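Local structure of heterokaryon incompatibility protein s (Podospora anserina, 2WVQ) at residues A52-S57 with N134-R139; L21-V26 with R139-T144. The protein controls heterokaryon incompatibility in a filamentous fungus, forming the [het-s] prion and triggering a lethal reaction with het-S when incompatible cells fuse. The protein carries 2 engineered substitutions. All coordinates share one frame; numbering follows the deposited sequence. Where two conformers were deposited one is given.

Contact 1: residues A52-S57 with N134-R139; sequences AKARLS and NDLVSR
Apolar packing carries most of this contact, and Val137 is at its centre. Its two methyl groups divide the work. Val137 CG1 lies against the backbone of the facing helix, 3.9 Å from Ala54 CA. Val137 CG2 meets the aliphatic part of Lys53, 3.9 Å from Lys53 CE. The Lys53 chain is extended, with CG anti to the backbone N (chi1 -180°), and crosses the valine at about a right angle. Leu136 adds one branch: its CD2 methyl sits 3.9 Å from Ala54 CB.

The close approach of the backbones is consistent with the small side chain of Ala54: its CA and Val137 CA are 6.0 Å apart. The two segments belong to helices 42-62 and 124-140 of the mostly helical HeLo domain, the globular part of the protein. They run nearly parallel, at 25°, with axes 9.4 Å apart. Val26 of helix 18-28 also touches both Val137 and Lys53.

Polar links accompany this packing. Lys53 NZ donates to a water at 2.7 Å, and that water donates in turn to the backbone O of Asn134. The ammonium group also forms a salt bridge with Glu30, so its charge has a direct partner. The hydroxyl oxygen Ser57 OG makes a close van der Waals contact with Val137 CB, at 3.4 Å. The same oxygen is probably hydrogen-bonded to Arg140 NH1, just beyond the segment.

Contact 2: residues L21-V26 with R139-T144; sequences LFNNCV and RRQKQT
Residues 21-26 form regular helix, while 139-144 leave the end of a helix and become extended from Gln141 on; the backbones come nearest at Asn23 and Gln141, whose CA atoms are 7.0 Å apart. Gln141 carries the contact. Its CG stands anti to the carbonyl carbon (chi1 -66°), and the chain bends at chi2 (-47°). The bend puts the amide tip to tip with Val26. Gln141 CD lies 3.7 Å from Val26 CG1, and the modelled Gln141 OE1 is 3.6 Å from Val26 CB.

The amides of Asn23 and Gln141 cross obliquely, with planes 69° apart. Their orientations are uncertain, so the O and N ends may be exchanged. The modelled Asn23 OD1 and Gln141 OE1 are 3.2 Å apart, and with one of the two amides turned over this pair may be a hydrogen bond.

Phe22 approaches from the buried side. Phe22 CE2 is 3.8 Å from the modelled Gln141 OE1, and Val26 CG2 lies over one ring face near the rim. Trp59 meets the same ring. Lys142, an exposed residue, packs with its CB 3.8 Å from the modelled Asn23 ND2, crossing the asparagine at about a right angle. Asn66 touches both residues. The arrangement is helix-to-loop packing: in this HeLo domain, the chain leaving helix 124-140 rests against one side of helix 18-28.

In the fold
Contacts 1 and 2 lie side by side in the globular domain, with centres about 9 Å apart. Contact 1 uses the last turns of helix 124-140, and contact 2 the chain just after it. The segments overlap at Arg139, which takes part in neither. Along the chain the order is 21-26, 52-57, 134-139, 139-144, so contact 1 is nested inside the loop closed by contact 2. Helix 42-62 bridges them: Lys53 CE packs 3.2 Å from Val26 O, and Ser57 CB is close to Gln141. Contact 1 is buried near the centre of the chain, and contact 2 lies farther out. They join parts of the globular domain far apart in sequence; the prion domain is separate.

Contact 1: residues A52-S57 with N134-R139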
loop_
_atom_site.group_PDB
_atom_site.type_symbol
_atom_site.label_atom_id
_atom_site.label_comp_id
_atom_site.label_asym_id
_atom_site.label_seq_id
_atom_site.Cartn_x
_atom_site.Cartn_y
_atom_site.Cartn_z
ATOM N N ALA A 52 -0.807 11.635 -12.765
ATOM C CA ALA A 52 -1.247 11.488 -11.363
ATOM C C ALA A 52 -0.753 12.663 -10.522
ATOM O O ALA A 52 -1.492 13.185 -9.639
ATOM C CB ALA A 52 -0.780 10.153 -10.751
ATOM N N LYS A 53 0.486 13.077 -10.778
ATOM C CA LYS A 53 1.059 14.244 -10.110
ATOM C C LYS A 53 0.295 15.519 -10.521
ATOM O O LYS A 53 0.035 16.380 -9.691
ATOM C CB LYS A 53 2.544 14.374 -10.432
ATOM C CG LYS A 53 3.238 15.553 -9.779
ATOM C CD LYS A 53 4.645 15.799 -10.385
ATOM C CE LYS A 53 5.550 16.422 -9.309
ATOM N NZ LYS A 53 6.828 16.900 -9.863
ATOM N N ALA A 54 -0.063 15.628 -11.798
ATOM C CA ALA A 54 -0.800 16.824 -12.291
ATOM C C ALA A 54 -2.193 16.893 -11.651
ATOM O O ALA A 54 -2.709 17.974 -11.340
ATOM C CB ALA A 54 -0.927 16.793 -13.845
ATOM N N ARG A 55 -2.797 15.731 -11.451
ATOM C CA ARG A 55 -4.153 15.687 -10.949
ATOM C C ARG A 55 -4.220 15.993 -9.448
ATOM O O ARG A 55 -5.173 16.682 -8.972
ATOM C CB ARG A 55 -4.815 14.370 -11.288
ATOM C CG ARG A 55 -6.314 14.421 -11.046
ATOM C CD ARG A 55 -6.865 13.069 -10.812
ATOM N NE ARG A 55 -8.172 13.080 -10.168
ATOM C CZ ARG A 55 -8.763 11.985 -9.703
ATOM N NH1 ARG A 55 -8.155 10.796 -9.815
ATOM N NH2 ARG A 55 -9.942 12.067 -9.113
ATOM N N LEU A 56 -3.212 15.503 -8.719
ATOM C CA LEU A 56 -3.021 15.804 -7.302
ATOM C C LEU A 56 -2.759 17.323 -7.143
ATOM O O LEU A 56 -3.406 18.018 -6.322
ATOM C CB LEU A 56 -1.851 14.978 -6.704
ATOM C CG LEU A 56 -1.417 15.202 -5.229
ATOM C CD1 LEU A 56 -2.497 14.900 -4.239
ATOM C CD2 LEU A 56 -0.114 14.445 -4.814
ATOM N N SER A 57 -1.844 17.850 -7.935
ATOM C CA SER A 57 -1.633 19.284 -7.837
ATOM C C SER A 57 -2.860 20.146 -8.250
ATOM O O SER A 57 -3.058 21.192 -7.652
ATOM C CB SER A 57 -0.339 19.727 -8.491
ATOM O OG SER A 57 -0.511 20.055 -9.831
ATOM N N ASN A 134 5.202 18.384 -16.205
ATOM C CA ASN A 134 6.027 18.774 -15.071
ATOM C C ASN A 134 5.969 20.307 -14.838
ATOM O O ASN A 134 5.832 20.760 -13.714
ATOM C CB ASN A 134 7.487 18.390 -15.300
ATOM C CG ASN A 134 7.779 16.896 -15.080
ATOM O OD1 ASN A 134 8.932 16.522 -15.111
ATOM N ND2 ASN A 134 6.756 16.057 -14.906
ATOM N N ASP A 135 6.088 21.080 -15.904
ATOM C CA ASP A 135 6.133 22.537 -15.813
ATOM C C ASP A 135 4.875 23.100 -15.185
ATOM O O ASP A 135 4.964 24.004 -14.356
ATOM C CB ASP A 135 6.346 23.165 -17.196
ATOM C CG ASP A 135 7.785 23.081 -17.672
ATOM O OD1 ASP A 135 8.045 23.458 -18.828
ATOM O OD2 ASP A 135 8.665 22.664 -16.897
ATOM N N LEU A 136 3.726 22.591 -15.619
ATOM C CA LEU A 136 2.402 22.958 -15.130
ATOM C C LEU A 136 2.265 22.799 -13.607
ATOM O O LEU A 136 1.703 23.664 -12.930
ATOM C CB LEU A 136 1.390 22.097 -15.886
ATOM C CG LEU A 136 0.067 21.415 -15.539
ATOM C CD1 LEU A 136 -0.300 20.608 -16.744
ATOM C CD2 LEU A 136 -0.015 20.558 -14.303
ATOM N N VAL A 137 2.781 21.694 -13.064
ATOM C CA VAL A 137 2.840 21.584 -11.611
ATOM C C VAL A 137 3.858 22.453 -10.942
ATOM O O VAL A 137 3.566 22.989 -9.883
ATOM C CB VAL A 137 2.698 20.143 -11.027
ATOM C CG1 VAL A 137 2.410 19.076 -12.081
ATOM C CG2 VAL A 137 3.698 19.798 -9.903
ATOM N N SER A 138 5.022 22.660 -11.576
ATOM C CA SER A 138 6.070 23.511 -10.981
ATOM C C SER A 138 5.529 24.901 -10.752
ATOM O O SER A 138 5.791 25.487 -9.728
ATOM C CB SER A 138 7.340 23.596 -11.841
ATOM O OG SER A 138 8.062 22.368 -11.779
ATOM N N ARG A 139 4.732 25.373 -11.705
ATOM C CA ARG A 139 4.117 26.705 -11.690
ATOM C C ARG A 139 3.168 26.903 -10.516
ATOM O O ARG A 139 2.980 28.004 -10.049
ATOM C CB ARG A 139 3.335 26.917 -12.984
ATOM C CG ARG A 139 4.182 27.247 -14.185
ATOM C CD ARG A 139 3.323 27.711 -15.354
ATOM N NE ARG A 139 4.143 27.735 -16.558
ATOM C CZ ARG A 139 4.114 26.800 -17.503
ATOM N NH1 ARG A 139 3.264 25.778 -17.424
ATOM N NH2 ARG A 139 4.934 26.897 -18.531
HETATM O O HOH W 1 6.745 19.055 -11.539
#

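Contact 2: residues L21-V26 with R139-T144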
loop_
_atom_site.group_PDB
_atom_site.type_symbol
_atom_site.label_atom_id
_atom_site.label_comp_id
_atom_site.label_asym_id
_atom_site.label_seq_id
_atom_site.Cartn_x
_atom_site.Cartn_y
_atom_site.Cartn_z
ATOM N N LEU A 21 2.035 18.843 4.282
ATOM C CA LEU A 21 1.960 17.409 3.863
ATOM C C LEU A 21 1.594 17.255 2.379
ATOM O O LEU A 21 2.211 16.468 1.653
ATOM C CB LEU A 21 0.941 16.653 4.729
ATOM C CG LEU A 21 1.207 16.527 6.248
ATOM C CD1 LEU A 21 -0.060 16.141 7.045
ATOM C CD2 LEU A 21 2.405 15.602 6.573
ATOM N N PHE A 22 0.615 18.035 1.913
ATOM C CA PHE A 22 0.250 18.075 0.480
ATOM C C PHE A 22 1.409 18.414 -0.435
ATOM O O PHE A 22 1.631 17.701 -1.428
ATOM C CB PHE A 22 -0.904 19.043 0.188
ATOM C CG PHE A 22 -1.169 19.226 -1.281
ATOM C CD1 PHE A 22 -1.992 18.328 -1.968
ATOM C CD2 PHE A 22 -0.592 20.258 -1.972
ATOM C CE1 PHE A 22 -2.223 18.480 -3.331
ATOM C CE2 PHE A 22 -0.830 20.445 -3.367
ATOM C CZ PHE A 22 -1.648 19.560 -4.033
ATOM N N ASN A 23 2.143 19.486 -0.120
ATOM C CA ASN A 23 3.292 19.916 -0.954
ATOM C C ASN A 23 4.404 18.858 -0.981
ATOM O O ASN A 23 5.031 18.646 -2.011
ATOM C CB ASN A 23 3.830 21.314 -0.575
ATOM C CG ASN A 23 2.823 22.451 -0.903
ATOM O OD1 ASN A 23 2.190 22.458 -1.967
ATOM N ND2 ASN A 23 2.640 23.359 0.037
ATOM N N ASN A 24 4.581 18.177 0.144
ATOM C CA ASN A 24 5.475 16.987 0.232
ATOM C C ASN A 24 5.101 15.801 -0.664
ATOM O O ASN A 24 5.994 15.187 -1.275
ATOM C CB ASN A 24 5.673 16.588 1.711
ATOM C CG ASN A 24 6.442 17.669 2.500
ATOM O OD1 ASN A 24 7.109 18.520 1.898
ATOM N ND2 ASN A 24 6.366 17.635 3.831
ATOM N N CYS A 25 3.806 15.496 -0.749
ATOM C CA CYS A 25 3.233 14.494 -1.638
ATOM C C CYS A 25 3.579 14.779 -3.101
ATOM O O CYS A 25 4.077 13.895 -3.839
ATOM C CB CYS A 25 1.684 14.377 -1.473
ATOM S SG CYS A 25 1.054 13.632 0.067
ATOM N N VAL A 26 3.305 16.006 -3.533
ATOM C CA VAL A 26 3.603 16.404 -4.940
ATOM C C VAL A 26 5.117 16.257 -5.184
ATOM O O VAL A 26 5.542 15.665 -6.175
ATOM C CB VAL A 26 3.102 17.847 -5.269
ATOM C CG1 VAL A 26 3.543 18.280 -6.768
ATOM C CG2 VAL A 26 1.577 17.930 -5.081
ATOM N N ARG A 139 4.732 25.373 -11.705
ATOM C CA ARG A 139 4.117 26.705 -11.690
ATOM C C ARG A 139 3.168 26.903 -10.516
ATOM O O ARG A 139 2.980 28.004 -10.049
ATOM C CB ARG A 139 3.335 26.917 -12.984
ATOM C CG ARG A 139 4.182 27.247 -14.185
ATOM C CD ARG A 139 3.323 27.711 -15.354
ATOM N NE ARG A 139 4.143 27.735 -16.558
ATOM C CZ ARG A 139 4.114 26.800 -17.503
ATOM N NH1 ARG A 139 3.264 25.778 -17.424
ATOM N NH2 ARG A 139 4.934 26.897 -18.531
ATOM N N ARG A 140 2.558 25.812 -10.057
ATOM C CA ARG A 140 1.535 25.874 -9.010
ATOM C C ARG A 140 2.059 25.684 -7.609
ATOM O O ARG A 140 1.406 26.078 -6.647
ATOM C CB ARG A 140 0.494 24.785 -9.232
ATOM C CG ARG A 140 -0.438 25.004 -10.361
ATOM C CD ARG A 140 -1.281 23.788 -10.430
ATOM N NE ARG A 140 -2.306 23.942 -11.432
ATOM C CZ ARG A 140 -2.889 22.946 -12.079
ATOM N NH1 ARG A 140 -2.521 21.673 -11.863
ATOM N NH2 ARG A 140 -3.812 23.233 -12.964
ATOM N N GLN A 141 3.206 25.023 -7.493
ATOM C CA GLN A 141 3.678 24.594 -6.196
ATOM C C GLN A 141 4.278 25.754 -5.421
ATOM O O GLN A 141 4.814 26.715 -5.999
ATOM C CB GLN A 141 4.622 23.370 -6.296
ATOM C CG GLN A 141 3.907 22.059 -6.808
ATOM C CD GLN A 141 2.576 21.765 -6.106
ATOM O OE1 GLN A 141 2.563 21.379 -4.927
ATOM N NE2 GLN A 141 1.451 21.923 -6.834
ATOM N N LYS A 142 4.103 25.674 -4.106
ATOM C CA LYS A 142 4.658 26.632 -3.194
ATOM C C LYS A 142 6.164 26.530 -3.321
ATOM O O LYS A 142 6.709 25.427 -3.503
ATOM C CB LYS A 142 4.243 26.324 -1.760
ATOM C CG LYS A 142 4.487 27.488 -0.807
ATOM C CD LYS A 142 4.563 26.988 0.638
ATOM C CE LYS A 142 4.816 28.141 1.613
ATOM N NZ LYS A 142 5.216 27.626 2.971
ATOM N N GLN A 143 6.816 27.687 -3.267
ATOM C CA GLN A 143 8.263 27.768 -3.175
ATOM C C GLN A 143 8.843 26.704 -2.248
ATOM O O GLN A 143 8.360 26.473 -1.137
ATOM C CB GLN A 143 8.682 29.134 -2.668
ATOM C CG GLN A 143 10.098 29.475 -2.986
ATOM C CD GLN A 143 10.432 30.911 -2.692
ATOM O OE1 GLN A 143 11.583 31.328 -2.849
ATOM N NE2 GLN A 143 9.434 31.688 -2.281
ATOM N N THR A 144 9.912 26.085 -2.711
ATOM C CA THR A 144 10.582 25.042 -1.952
ATOM C C THR A 144 12.074 25.398 -1.862
ATOM O O THR A 144 12.604 26.067 -2.747
ATOM C CB THR A 144 10.329 23.637 -2.607
ATOM O OG1 THR A 144 10.205 23.774 -4.031
ATOM C CG2 THR A 144 9.033 23.037 -2.104
#